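Local coordinates for protein type-2Ba cytolytic delta-endotoxin (PDB 2RCI) that probably kills the larvae of dipteran insects by making pores in the epithelial cell membrane of the insect midgut, at residues 8-12 / 31-35; 54-60 / 188-192; 77-82 / 106-110; 160-164 / 178-182. Residue numbers count along the deposited sequence, not the author numbering.

Contact 1. Residues 8-12 / 31-35; sequences TNFNE and FQGAI
The start of the modelled chain, residues 8-12, meets the turn 31-35 that follows helix 21-31. Nothing here is a strand pair: the closest CA atoms, those of Thr8 and Gln32, are 6.9 Å apart, and about 297 Å² is buried. Residues 31-35 form a tight turn, with Ala34 N bonded to Phe31 O (3.0 Å) and Ile35 N to Gln32 O (3.1 Å). Thr8 turns its CB away, leaving its CA 3.8 Å from Gln32 OE1. Asn9 (-101/10) bends the chain and makes the one hydrogen bond of the contact, from its backbone N to Gln32 OE1 (3.2 Å, 172° at the hydrogen); the m,m rotamer of Gln32 brings the amide across. Asn9 OD1 also lies 3.6 Å from Ile35 CG2. Phe10, extended (-115/148) with chi1 m, sends its ring to the turn: CZ packs on Ile35 CD1 (3.9 Å), while the ring edge meets Phe31 O (3.6 Å from CE2) and Gln32 NE2 (3.7 Å from CD2). Asn11 begins strand 11-15, parallel to strand 132-142. Glu12, also m, brings OE2 to 3.7 Å from Gln32 NE2. Leu139, Phe42 and Pro155 surround the Phe10 ring further. The contact thus joins the start of strand 11-15 to the turn after helix 21-31, and its chemistry is mixed: the Phe10 ring against Ile35 supplies the apolar part, and one glutamine side chain satisfies a backbone NH.

Contact 2. Residues 54-60 / 188-192; sequences LPNAGVT and TVVQA
This is an antiparallel strand pair at one end of the mixed sheet of the Cyt toxin fold, a sheet lying between two helical layers. Strand 57-60 runs against 188-192 at 151°, with the axes 4.5 Å apart. Ala57 faces Gln191 and Val59 faces Val189 as non-hydrogen-bonded pairs; Gly58 and Val190 between them form the hydrogen-bonded pair. Both of its bonds are made, Gly58 N to Val190 O (2.9 Å) and Val190 N to Gly58 O (2.8 Å). The ladder continues at its ends with Thr60 N to Thr188 O (2.8 Å) and Ala192 N to Asn56 O (3.0 Å), the latter reached although Asn56 has left-handed backbone angles (52/41). Several carbonyls also take CA-H contacts: Ala57 CA lies 3.0 Å from Val190 O, and Val189 CA 3.3 Å from Gly58 O. The two threonine hydroxyls find partners outside the pair, Thr60 OG1 at Leu89 O and Thr188 OG1 at Val88 O, in the last turn of helix 74-89. On the face of Ala57, Val59, Val189 and Gln191, Val189 (chi1 p) sets CG2 4.0 Å from both Leu54 CD1 and Ala57 CB, under helix 21-31. Gln191, extended t,t, has both ends of its amide paired: OE1 accepts from Gln23 and Arg26 of that helix, and NE2 donates to the carbonyl before the strand, Gln191 NE2 to Pro55 O at 2.9 Å and 160°.

Contact 3. Residues 77-82 / 106-110; sequences MISQIK and ITNTF
Two helices pack here through a mainly apolar interface without hydrogen bonds, buried in the helical layer that lies on one face of the sheet. Residues 77-82 of helix 74-89 and 106-110 of helix 96-110 cross at 136°, with their axes 9.9 Å apart; about 365 Å² is buried. The nearest CA atoms are those of Ile78 and Ile106, 6.2 Å apart. Those two isoleucines, with Ile81, all adopt m,t rotamers and interleave: Ile78 CG2 touches Ile106 CG2 at 3.9 Å, and Ile81 CG2 touches Ile106 CD1 at 3.8 Å. That same CD1 of Ile106 reaches the backbone N of Lys82 (3.6 Å), while the extended lysine chain leads its end away. Ile78 CD1 lies 3.7 Å from Thr107 OG1, whose hydrogen bond is to Val103 O within its own helix. The other half of the contact gathers round Phe110 (chi1 m). Met77, t,t,p, lays its terminal methyl over the ring face, CE 3.6 Å from the centroid and 15° off the normal, a CH-pi contact; with SD 4.3 Å from the centroid this is also a Met-aromatic contact. Ile81 CD1 meets the ring edge at CZ, 3.6 Å away, and Ile78 CG1 is 4.1 Å from CD2. Below this cluster runs the sheet: Ile81 rests on Phe158 and Phe110 on Ile160, both of strand 150-162, while Met77 and Phe110 share Val182 of strand 177-192.

Contact 4. Residues 160-164 / 178-182; sequences ITVDV and ARYEV
Backbone hydrogen bonds set the register of strand 160-162 against 178-182, antiparallel at 159° with the axes 4.8 Å apart. Thr161 and Glu181 form the hydrogen-bonded pair, Thr161 N to Glu181 O at 2.9 Å and Glu181 N to Thr161 O at 2.8 Å; Ile160 with Val182 and Val162 with Tyr180 are the non-hydrogen-bonded pairs beside it. Next comes Asp163 N to Arg179 O, 3.1 Å. CA-H contacts supplement these, such as Val162 CA to Arg179 O at 3.2 Å. Asp163 is the centre of an inverse gamma turn (-81/46), closed by a weak bond from Val164 N to Val162 O; its p rotamer lets OD1 accept from Arg179 N at 2.7 Å, so a side chain continues the ladder where strand 160-162 has ended. Water 1 links Thr161 OG1 (3.2 Å) with Glu181 O (2.8 Å), donating to the carbonyl. This pair lies within the mixed sheet between two helical layers that characterises the Cyt toxin fold: Ile160 and Val162 bond onward to strand 132-142, and Val182 to Val67. Apolar contacts occupy the face of Ile160, Val162, Tyr180 and Val182. Val162 (p) puts CG2 over the Tyr180 ring face, 3.7 Å from its centroid, a CH-pi contact, while Ile160 CG2 meets the ring edge at CD2, 3.8 Å. Ala178 CB takes both Val162 CG2 and Val164 CG2, each at 3.6 Å.

In the fold
Contacts 2 and 4 share strand 177-192, which pairs with 57-64 in one and with 150-162 in the other; their centres are 33 Å apart, on opposite sides of the chain's centre. Another contact packs against each of these strand pairs. Contact 3 touches contact 4, Phe110 CE1 reaching Ile160 CD1 and Met77 CE reaching Tyr180 CD1, both at 3.6 Å, with centres 13 Å apart. Contact 1 touches contact 2 through Phe31, whose CZ is 3.9 Å from Val189 CG1, centres 17 Å apart. Contacts 1 and 3 lie on opposite sides of the chain's centre, about 20 Å between centres, consistent with helices layered on both faces of one sheet.

Contact 1. Residues 8-12 / 31-35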
loop_
_atom_site.group_PDB
_atom_site.type_symbol
_atom_site.label_atom_id
_atom_site.label_comp_id
_atom_site.label_asym_id
_atom_site.label_seq_id
_atom_site.Cartn_x
_atom_site.Cartn_y
_atom_site.Cartn_z
ATOM N N THR A 8 11.011 4.168 9.264
ATOM C CA THR A 8 9.733 4.179 8.483
ATOM C C THR A 8 9.878 3.410 7.148
ATOM O O THR A 8 10.504 3.903 6.203
ATOM C CB THR A 8 9.297 5.635 8.177
ATOM O OG1 THR A 8 10.064 6.136 7.069
ATOM C CG2 THR A 8 9.534 6.546 9.392
ATOM N N ASN A 9 9.307 2.214 7.051
ATOM C CA ASN A 9 9.459 1.478 5.800
ATOM C C ASN A 9 8.229 1.557 4.874
ATOM O O ASN A 9 8.152 0.846 3.874
ATOM C CB ASN A 9 9.904 0.047 6.082
ATOM C CG ASN A 9 11.358 -0.027 6.578
ATOM O OD1 ASN A 9 11.629 -0.637 7.599
ATOM N ND2 ASN A 9 12.284 0.606 5.851
ATOM N N PHE A 10 7.284 2.425 5.222
ATOM C CA PHE A 10 6.044 2.595 4.457
ATOM C C PHE A 10 6.029 4.002 3.867
ATOM O O PHE A 10 6.559 4.927 4.480
ATOM C CB PHE A 10 4.788 2.491 5.355
ATOM C CG PHE A 10 4.555 1.130 5.954
ATOM C CD1 PHE A 10 3.789 0.164 5.280
ATOM C CD2 PHE A 10 5.058 0.829 7.210
ATOM C CE1 PHE A 10 3.564 -1.092 5.836
ATOM C CE2 PHE A 10 4.842 -0.437 7.784
ATOM C CZ PHE A 10 4.088 -1.394 7.101
ATOM N N ASN A 11 5.409 4.158 2.695
ATOM C CA ASN A 11 5.027 5.483 2.208
ATOM C C ASN A 11 3.727 5.820 2.946
ATOM O O ASN A 11 2.684 5.231 2.685
ATOM C CB ASN A 11 4.808 5.499 0.687
ATOM C CG ASN A 11 4.815 6.923 0.105
ATOM O OD1 ASN A 11 4.697 7.880 0.847
ATOM N ND2 ASN A 11 5.056 7.057 -1.216
ATOM N N GLU A 12 3.815 6.741 3.896
ATOM C CA GLU A 12 2.679 6.993 4.785
ATOM C C GLU A 12 1.770 8.064 4.215
ATOM O O GLU A 12 2.223 9.145 3.811
ATOM C CB GLU A 12 3.171 7.394 6.164
ATOM C CG GLU A 12 3.998 6.297 6.898
ATOM C CD GLU A 12 4.667 6.838 8.153
ATOM O OE1 GLU A 12 4.332 7.966 8.550
ATOM O OE2 GLU A 12 5.495 6.127 8.760
ATOM N N PHE A 31 2.502 -0.884 13.176
ATOM C CA PHE A 31 2.706 -1.714 11.989
ATOM C C PHE A 31 4.109 -1.796 11.407
ATOM O O PHE A 31 4.368 -2.665 10.578
ATOM C CB PHE A 31 1.652 -1.435 10.919
ATOM C CG PHE A 31 0.335 -2.003 11.265
ATOM C CD1 PHE A 31 -0.639 -1.213 11.864
ATOM C CD2 PHE A 31 0.090 -3.370 11.076
ATOM C CE1 PHE A 31 -1.860 -1.778 12.244
ATOM C CE2 PHE A 31 -1.103 -3.932 11.442
ATOM C CZ PHE A 31 -2.094 -3.143 12.018
ATOM N N GLN A 32 5.021 -0.929 11.846
ATOM C CA GLN A 32 6.455 -1.122 11.550
ATOM C C GLN A 32 6.921 -2.532 11.946
ATOM O O GLN A 32 7.794 -3.118 11.288
ATOM C CB GLN A 32 7.321 -0.065 12.240
ATOM C CG GLN A 32 6.974 1.392 11.884
ATOM C CD GLN A 32 7.136 1.727 10.401
ATOM O OE1 GLN A 32 7.873 1.049 9.661
ATOM N NE2 GLN A 32 6.452 2.792 9.961
ATOM N N GLY A 33 6.302 -3.075 12.994
ATOM C CA GLY A 33 6.597 -4.425 13.495
ATOM C C GLY A 33 6.345 -5.559 12.506
ATOM O O GLY A 33 6.851 -6.676 12.695
ATOM N N ALA A 34 5.571 -5.295 11.451
ATOM C CA ALA A 34 5.338 -6.318 10.408
ATOM C C ALA A 34 6.403 -6.368 9.291
ATOM O O ALA A 34 6.311 -7.194 8.370
ATOM C CB ALA A 34 3.963 -6.149 9.805
ATOM N N ILE A 35 7.392 -5.486 9.358
ATOM C CA ILE A 35 8.480 -5.435 8.355
ATOM C C ILE A 35 9.609 -6.413 8.726
ATOM O O ILE A 35 10.135 -6.350 9.843
ATOM C CB ILE A 35 9.027 -3.990 8.204
ATOM C CG1 ILE A 35 7.939 -3.026 7.681
ATOM C CG2 ILE A 35 10.288 -3.934 7.317
ATOM C CD1 ILE A 35 7.226 -3.528 6.449
#

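Contact 2. Residues 54-60 / 188-192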
loop_
_atom_site.group_PDB
_atom_site.type_symbol
_atom_site.label_atom_id
_atom_site.label_comp_id
_atom_site.label_asym_id
_atom_site.label_seq_id
_atom_site.Cartn_x
_atom_site.Cartn_y
_atom_site.Cartn_z
ATOM N N LEU A 54 -4.518 -5.388 18.961
ATOM C CA LEU A 54 -4.961 -4.006 19.158
ATOM C C LEU A 54 -6.262 -3.929 19.943
ATOM O O LEU A 54 -7.188 -4.692 19.658
ATOM C CB LEU A 54 -5.122 -3.284 17.822
ATOM C CG LEU A 54 -3.862 -2.956 17.020
ATOM C CD1 LEU A 54 -4.340 -2.507 15.632
ATOM C CD2 LEU A 54 -3.006 -1.851 17.680
ATOM N N PRO A 55 -6.345 -2.996 20.922
ATOM C CA PRO A 55 -7.598 -2.847 21.664
ATOM C C PRO A 55 -8.706 -2.210 20.830
ATOM O O PRO A 55 -8.418 -1.403 19.922
ATOM C CB PRO A 55 -7.212 -1.905 22.818
ATOM C CG PRO A 55 -6.067 -1.119 22.313
ATOM C CD PRO A 55 -5.304 -2.056 21.392
ATOM N N ASN A 56 -9.958 -2.557 21.130
ATOM C CA ASN A 56 -11.108 -1.896 20.497
ATOM C C ASN A 56 -11.001 -1.890 18.960
ATOM O O ASN A 56 -11.284 -0.884 18.323
ATOM C CB ASN A 56 -11.212 -0.451 21.000
ATOM C CG ASN A 56 -11.248 -0.361 22.525
ATOM O OD1 ASN A 56 -10.345 0.196 23.148
ATOM N ND2 ASN A 56 -12.289 -0.928 23.122
ATOM N N ALA A 57 -10.552 -3.003 18.390
ATOM C CA ALA A 57 -10.203 -3.028 16.980
ATOM C C ALA A 57 -10.777 -4.253 16.280
ATOM O O ALA A 57 -11.054 -5.270 16.928
ATOM C CB ALA A 57 -8.681 -2.947 16.810
ATOM N N GLY A 58 -10.955 -4.158 14.965
ATOM C CA GLY A 58 -11.355 -5.319 14.171
ATOM C C GLY A 58 -10.815 -5.218 12.757
ATOM O O GLY A 58 -10.602 -4.111 12.242
ATOM N N VAL A 59 -10.666 -6.370 12.110
ATOM C CA VAL A 59 -10.160 -6.406 10.744
ATOM C C VAL A 59 -11.354 -6.457 9.797
ATOM O O VAL A 59 -12.209 -7.343 9.909
ATOM C CB VAL A 59 -9.183 -7.592 10.516
ATOM C CG1 VAL A 59 -8.744 -7.706 9.042
ATOM C CG2 VAL A 59 -7.968 -7.474 11.451
ATOM N N THR A 60 -11.406 -5.510 8.869
ATOM C CA THR A 60 -12.519 -5.394 7.915
ATOM C C THR A 60 -12.221 -5.915 6.494
ATOM O O THR A 60 -13.103 -5.904 5.604
ATOM C CB THR A 60 -12.964 -3.948 7.804
ATOM O OG1 THR A 60 -11.841 -3.131 7.425
ATOM C CG2 THR A 60 -13.496 -3.467 9.183
ATOM N N THR A 188 -7.154 -4.213 6.356
ATOM C CA THR A 188 -7.715 -2.997 6.928
ATOM C C THR A 188 -8.124 -3.325 8.345
ATOM O O THR A 188 -8.868 -4.293 8.564
ATOM C CB THR A 188 -8.957 -2.511 6.162
ATOM O OG1 THR A 188 -8.638 -2.376 4.769
ATOM C CG2 THR A 188 -9.394 -1.186 6.697
ATOM N N VAL A 189 -7.622 -2.534 9.294
ATOM C CA VAL A 189 -8.045 -2.643 10.687
ATOM C C VAL A 189 -8.708 -1.329 11.123
ATOM O O VAL A 189 -8.186 -0.228 10.860
ATOM C CB VAL A 189 -6.853 -3.052 11.619
ATOM C CG1 VAL A 189 -5.759 -1.992 11.591
ATOM C CG2 VAL A 189 -7.345 -3.253 13.089
ATOM N N VAL A 190 -9.876 -1.435 11.748
ATOM C CA VAL A 190 -10.513 -0.258 12.310
ATOM C C VAL A 190 -10.372 -0.307 13.835
ATOM O O VAL A 190 -10.489 -1.382 14.442
ATOM C CB VAL A 190 -11.987 -0.116 11.874
ATOM C CG1 VAL A 190 -12.076 0.026 10.349
ATOM C CG2 VAL A 190 -12.853 -1.327 12.356
ATOM N N GLN A 191 -10.067 0.841 14.431
ATOM C CA GLN A 191 -9.993 0.967 15.885
ATOM C C GLN A 191 -10.874 2.139 16.304
ATOM O O GLN A 191 -10.912 3.185 15.602
ATOM C CB GLN A 191 -8.549 1.211 16.355
ATOM C CG GLN A 191 -8.373 1.338 17.896
ATOM C CD GLN A 191 -6.908 1.495 18.288
ATOM O OE1 GLN A 191 -6.274 2.503 17.968
ATOM N NE2 GLN A 191 -6.366 0.499 18.990
ATOM N N ALA A 192 -11.612 1.959 17.404
ATOM C CA ALA A 192 -12.374 3.073 17.986
ATOM C C ALA A 192 -11.463 4.297 18.138
ATOM O O ALA A 192 -10.300 4.188 18.531
ATOM C CB ALA A 192 -13.005 2.692 19.351
#

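Contact 3. Residues 77-82 / 106-110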
loop_
_atom_site.group_PDB
_atom_site.type_symbol
_atom_site.label_atom_id
_atom_site.label_comp_id
_atom_site.label_asym_id
_atom_site.label_seq_id
_atom_site.Cartn_x
_atom_site.Cartn_y
_atom_site.Cartn_z
ATOM N N MET A 77 -3.757 -1.431 -14.959
ATOM C CA MET A 77 -3.316 -2.072 -13.718
ATOM C C MET A 77 -3.683 -1.245 -12.484
ATOM O O MET A 77 -4.192 -1.781 -11.492
ATOM C CB MET A 77 -1.809 -2.318 -13.733
ATOM C CG MET A 77 -1.325 -2.979 -12.457
ATOM S SD MET A 77 0.332 -3.650 -12.630
ATOM C CE MET A 77 1.283 -2.240 -13.207
ATOM N N ILE A 78 -3.426 0.057 -12.566
ATOM C CA ILE A 78 -3.740 1.004 -11.479
ATOM C C ILE A 78 -5.239 0.987 -11.174
ATOM O O ILE A 78 -5.626 0.974 -9.995
ATOM C CB ILE A 78 -3.229 2.436 -11.834
ATOM C CG1 ILE A 78 -1.688 2.479 -11.760
ATOM C CG2 ILE A 78 -3.855 3.501 -10.893
ATOM C CD1 ILE A 78 -1.067 3.735 -12.433
ATOM N N SER A 79 -6.066 1.023 -12.224
ATOM C CA SER A 79 -7.540 0.954 -12.074
ATOM C C SER A 79 -7.989 -0.342 -11.384
ATOM O O SER A 79 -8.859 -0.310 -10.497
ATOM C CB SER A 79 -8.238 1.079 -13.421
ATOM O OG SER A 79 -7.929 2.328 -14.017
ATOM N N GLN A 80 -7.416 -1.467 -11.826
ATOM C CA GLN A 80 -7.672 -2.754 -11.185
ATOM C C GLN A 80 -7.313 -2.740 -9.704
ATOM O O GLN A 80 -8.109 -3.191 -8.875
ATOM C CB GLN A 80 -6.966 -3.910 -11.917
ATOM C CG GLN A 80 -7.687 -4.269 -13.217
ATOM C CD GLN A 80 -7.090 -5.476 -13.960
ATOM O OE1 GLN A 80 -7.245 -5.595 -15.178
ATOM N NE2 GLN A 80 -6.427 -6.359 -13.239
ATOM N N ILE A 81 -6.151 -2.186 -9.370
ATOM C CA ILE A 81 -5.703 -2.187 -7.953
ATOM C C ILE A 81 -6.572 -1.241 -7.107
ATOM O O ILE A 81 -6.877 -1.549 -5.966
ATOM C CB ILE A 81 -4.197 -1.904 -7.861
ATOM C CG1 ILE A 81 -3.454 -3.148 -8.385
ATOM C CG2 ILE A 81 -3.764 -1.528 -6.436
ATOM C CD1 ILE A 81 -1.985 -2.949 -8.674
ATOM N N LYS A 82 -7.023 -0.124 -7.691
ATOM C CA LYS A 82 -7.988 0.743 -6.997
ATOM C C LYS A 82 -9.241 -0.045 -6.598
ATOM O O LYS A 82 -9.744 0.077 -5.485
ATOM C CB LYS A 82 -8.401 1.926 -7.881
ATOM C CG LYS A 82 -9.358 2.930 -7.195
ATOM C CD LYS A 82 -10.012 3.866 -8.196
ATOM C CE LYS A 82 -10.814 4.988 -7.440
ATOM N NZ LYS A 82 -11.563 5.864 -8.393
ATOM N N ILE A 106 -1.170 4.652 -5.548
ATOM C CA ILE A 106 -1.032 3.495 -6.464
ATOM C C ILE A 106 -0.200 3.879 -7.709
ATOM O O ILE A 106 0.671 3.121 -8.140
ATOM C CB ILE A 106 -2.377 2.881 -6.884
ATOM C CG1 ILE A 106 -3.215 2.408 -5.685
ATOM C CG2 ILE A 106 -2.164 1.700 -7.932
ATOM C CD1 ILE A 106 -4.704 2.166 -6.134
ATOM N N THR A 107 -0.449 5.064 -8.270
ATOM C CA THR A 107 0.308 5.538 -9.438
ATOM C C THR A 107 1.806 5.652 -9.150
ATOM O O THR A 107 2.640 5.229 -9.964
ATOM C CB THR A 107 -0.258 6.876 -9.943
ATOM O OG1 THR A 107 -1.623 6.669 -10.275
ATOM C CG2 THR A 107 0.513 7.369 -11.192
ATOM N N ASN A 108 2.146 6.195 -7.978
ATOM C CA ASN A 108 3.537 6.292 -7.564
ATOM C C ASN A 108 4.189 4.959 -7.152
ATOM O O ASN A 108 5.405 4.904 -6.921
ATOM C CB ASN A 108 3.664 7.360 -6.464
ATOM C CG ASN A 108 3.431 8.750 -7.011
ATOM O OD1 ASN A 108 3.721 9.004 -8.160
ATOM N ND2 ASN A 108 2.890 9.653 -6.190
ATOM N N THR A 109 3.411 3.883 -7.153
ATOM C CA THR A 109 3.943 2.538 -6.871
ATOM C C THR A 109 4.635 2.000 -8.140
ATOM O O THR A 109 5.575 1.219 -8.053
ATOM C CB THR A 109 2.795 1.595 -6.455
ATOM O OG1 THR A 109 2.238 2.035 -5.205
ATOM C CG2 THR A 109 3.257 0.098 -6.342
ATOM N N PHE A 110 4.171 2.476 -9.303
ATOM C CA PHE A 110 4.586 1.941 -10.616
ATOM C C PHE A 110 5.294 2.971 -11.494
ATOM O O PHE A 110 6.007 2.598 -12.455
ATOM C CB PHE A 110 3.371 1.390 -11.374
ATOM C CG PHE A 110 2.690 0.273 -10.675
ATOM C CD1 PHE A 110 3.327 -0.973 -10.552
ATOM C CD2 PHE A 110 1.432 0.467 -10.076
ATOM C CE1 PHE A 110 2.707 -2.035 -9.917
ATOM C CE2 PHE A 110 0.786 -0.617 -9.387
ATOM C CZ PHE A 110 1.427 -1.872 -9.330
#

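Contact 4. Residues 160-164 / 178-182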
loop_
_atom_site.group_PDB
_atom_site.type_symbol
_atom_site.label_atom_id
_atom_site.label_comp_id
_atom_site.label_asym_id
_atom_site.label_seq_id
_atom_site.Cartn_x
_atom_site.Cartn_y
_atom_site.Cartn_z
ATOM N N ILE A 160 6.647 -6.651 -6.721
ATOM C CA ILE A 160 6.464 -6.345 -8.134
ATOM C C ILE A 160 7.659 -6.852 -8.932
ATOM O O ILE A 160 8.812 -6.529 -8.618
ATOM C CB ILE A 160 6.257 -4.839 -8.380
ATOM C CG1 ILE A 160 5.012 -4.342 -7.618
ATOM C CG2 ILE A 160 6.116 -4.566 -9.900
ATOM C CD1 ILE A 160 5.004 -2.840 -7.325
ATOM N N THR A 161 7.352 -7.644 -9.948
ATOM C CA THR A 161 8.346 -8.115 -10.925
ATOM C C THR A 161 7.865 -7.672 -12.303
ATOM O O THR A 161 6.722 -7.893 -12.666
ATOM C CB THR A 161 8.470 -9.629 -10.892
ATOM O OG1 THR A 161 8.909 -10.039 -9.580
ATOM C CG2 THR A 161 9.491 -10.090 -11.965
ATOM N N VAL A 162 8.742 -7.049 -13.074
ATOM C CA VAL A 162 8.339 -6.529 -14.394
ATOM C C VAL A 162 9.451 -6.784 -15.417
ATOM O O VAL A 162 10.634 -6.692 -15.074
ATOM C CB VAL A 162 7.957 -5.028 -14.282
ATOM C CG1 VAL A 162 9.068 -4.209 -13.635
ATOM C CG2 VAL A 162 7.522 -4.429 -15.641
ATOM N N ASP A 163 9.074 -7.099 -16.654
ATOM C CA ASP A 163 10.065 -7.452 -17.691
ATOM C C ASP A 163 10.725 -6.243 -18.344
ATOM O O ASP A 163 10.864 -6.182 -19.577
ATOM C CB ASP A 163 9.459 -8.402 -18.733
ATOM C CG ASP A 163 8.372 -7.739 -19.608
ATOM O OD1 ASP A 163 7.743 -6.748 -19.173
ATOM O OD2 ASP A 163 8.125 -8.240 -20.728
ATOM N N VAL A 164 11.152 -5.288 -17.520
ATOM C CA VAL A 164 11.719 -4.022 -17.993
ATOM C C VAL A 164 13.008 -3.771 -17.225
ATOM O O VAL A 164 13.017 -3.898 -16.008
ATOM C CB VAL A 164 10.752 -2.839 -17.737
ATOM C CG1 VAL A 164 11.380 -1.527 -18.135
ATOM C CG2 VAL A 164 9.443 -3.037 -18.512
ATOM N N ALA A 178 3.750 -3.409 -19.969
ATOM C CA ALA A 178 4.822 -4.341 -19.719
ATOM C C ALA A 178 4.220 -5.566 -19.078
ATOM O O ALA A 178 3.024 -5.594 -18.736
ATOM C CB ALA A 178 5.899 -3.719 -18.804
ATOM N N ARG A 179 5.055 -6.586 -18.901
ATOM C CA ARG A 179 4.586 -7.816 -18.316
ATOM C C ARG A 179 4.865 -7.708 -16.823
ATOM O O ARG A 179 6.037 -7.647 -16.393
ATOM C CB ARG A 179 5.270 -9.042 -18.931
ATOM C CG ARG A 179 4.709 -10.341 -18.382
ATOM C CD ARG A 179 5.232 -11.563 -19.136
ATOM N NE ARG A 179 4.887 -12.753 -18.376
ATOM C CZ ARG A 179 3.727 -13.390 -18.462
ATOM N NH1 ARG A 179 2.785 -12.975 -19.311
ATOM N NH2 ARG A 179 3.519 -14.457 -17.699
ATOM N N TYR A 180 3.769 -7.603 -16.074
ATOM C CA TYR A 180 3.793 -7.438 -14.617
ATOM C C TYR A 180 3.352 -8.666 -13.887
ATOM O O TYR A 180 2.333 -9.304 -14.240
ATOM C CB TYR A 180 2.895 -6.278 -14.147
ATOM C CG TYR A 180 3.541 -4.922 -14.272
ATOM C CD1 TYR A 180 3.350 -4.125 -15.422
ATOM C CD2 TYR A 180 4.348 -4.426 -13.257
ATOM C CE1 TYR A 180 3.974 -2.870 -15.530
ATOM C CE2 TYR A 180 4.947 -3.185 -13.344
ATOM C CZ TYR A 180 4.758 -2.412 -14.489
ATOM O OH TYR A 180 5.360 -1.185 -14.538
ATOM N N GLU A 181 4.103 -8.950 -12.827
ATOM C CA GLU A 181 3.692 -9.891 -11.819
ATOM C C GLU A 181 3.629 -9.134 -10.483
ATOM O O GLU A 181 4.645 -8.670 -9.983
ATOM C CB GLU A 181 4.692 -11.028 -11.743
ATOM C CG GLU A 181 4.167 -12.159 -10.909
ATOM C CD GLU A 181 5.171 -13.276 -10.739
ATOM O OE1 GLU A 181 6.088 -13.420 -11.608
ATOM O OE2 GLU A 181 5.032 -13.985 -9.718
ATOM N N VAL A 182 2.436 -8.990 -9.926
ATOM C CA VAL A 182 2.245 -8.197 -8.717
ATOM C C VAL A 182 1.542 -9.025 -7.640
ATOM O O VAL A 182 0.419 -9.527 -7.874
ATOM C CB VAL A 182 1.386 -6.925 -9.031
ATOM C CG1 VAL A 182 1.096 -6.137 -7.720
ATOM C CG2 VAL A 182 2.094 -6.064 -10.057
HETATM O O HOH W 1 5.968 -10.434 -8.271
#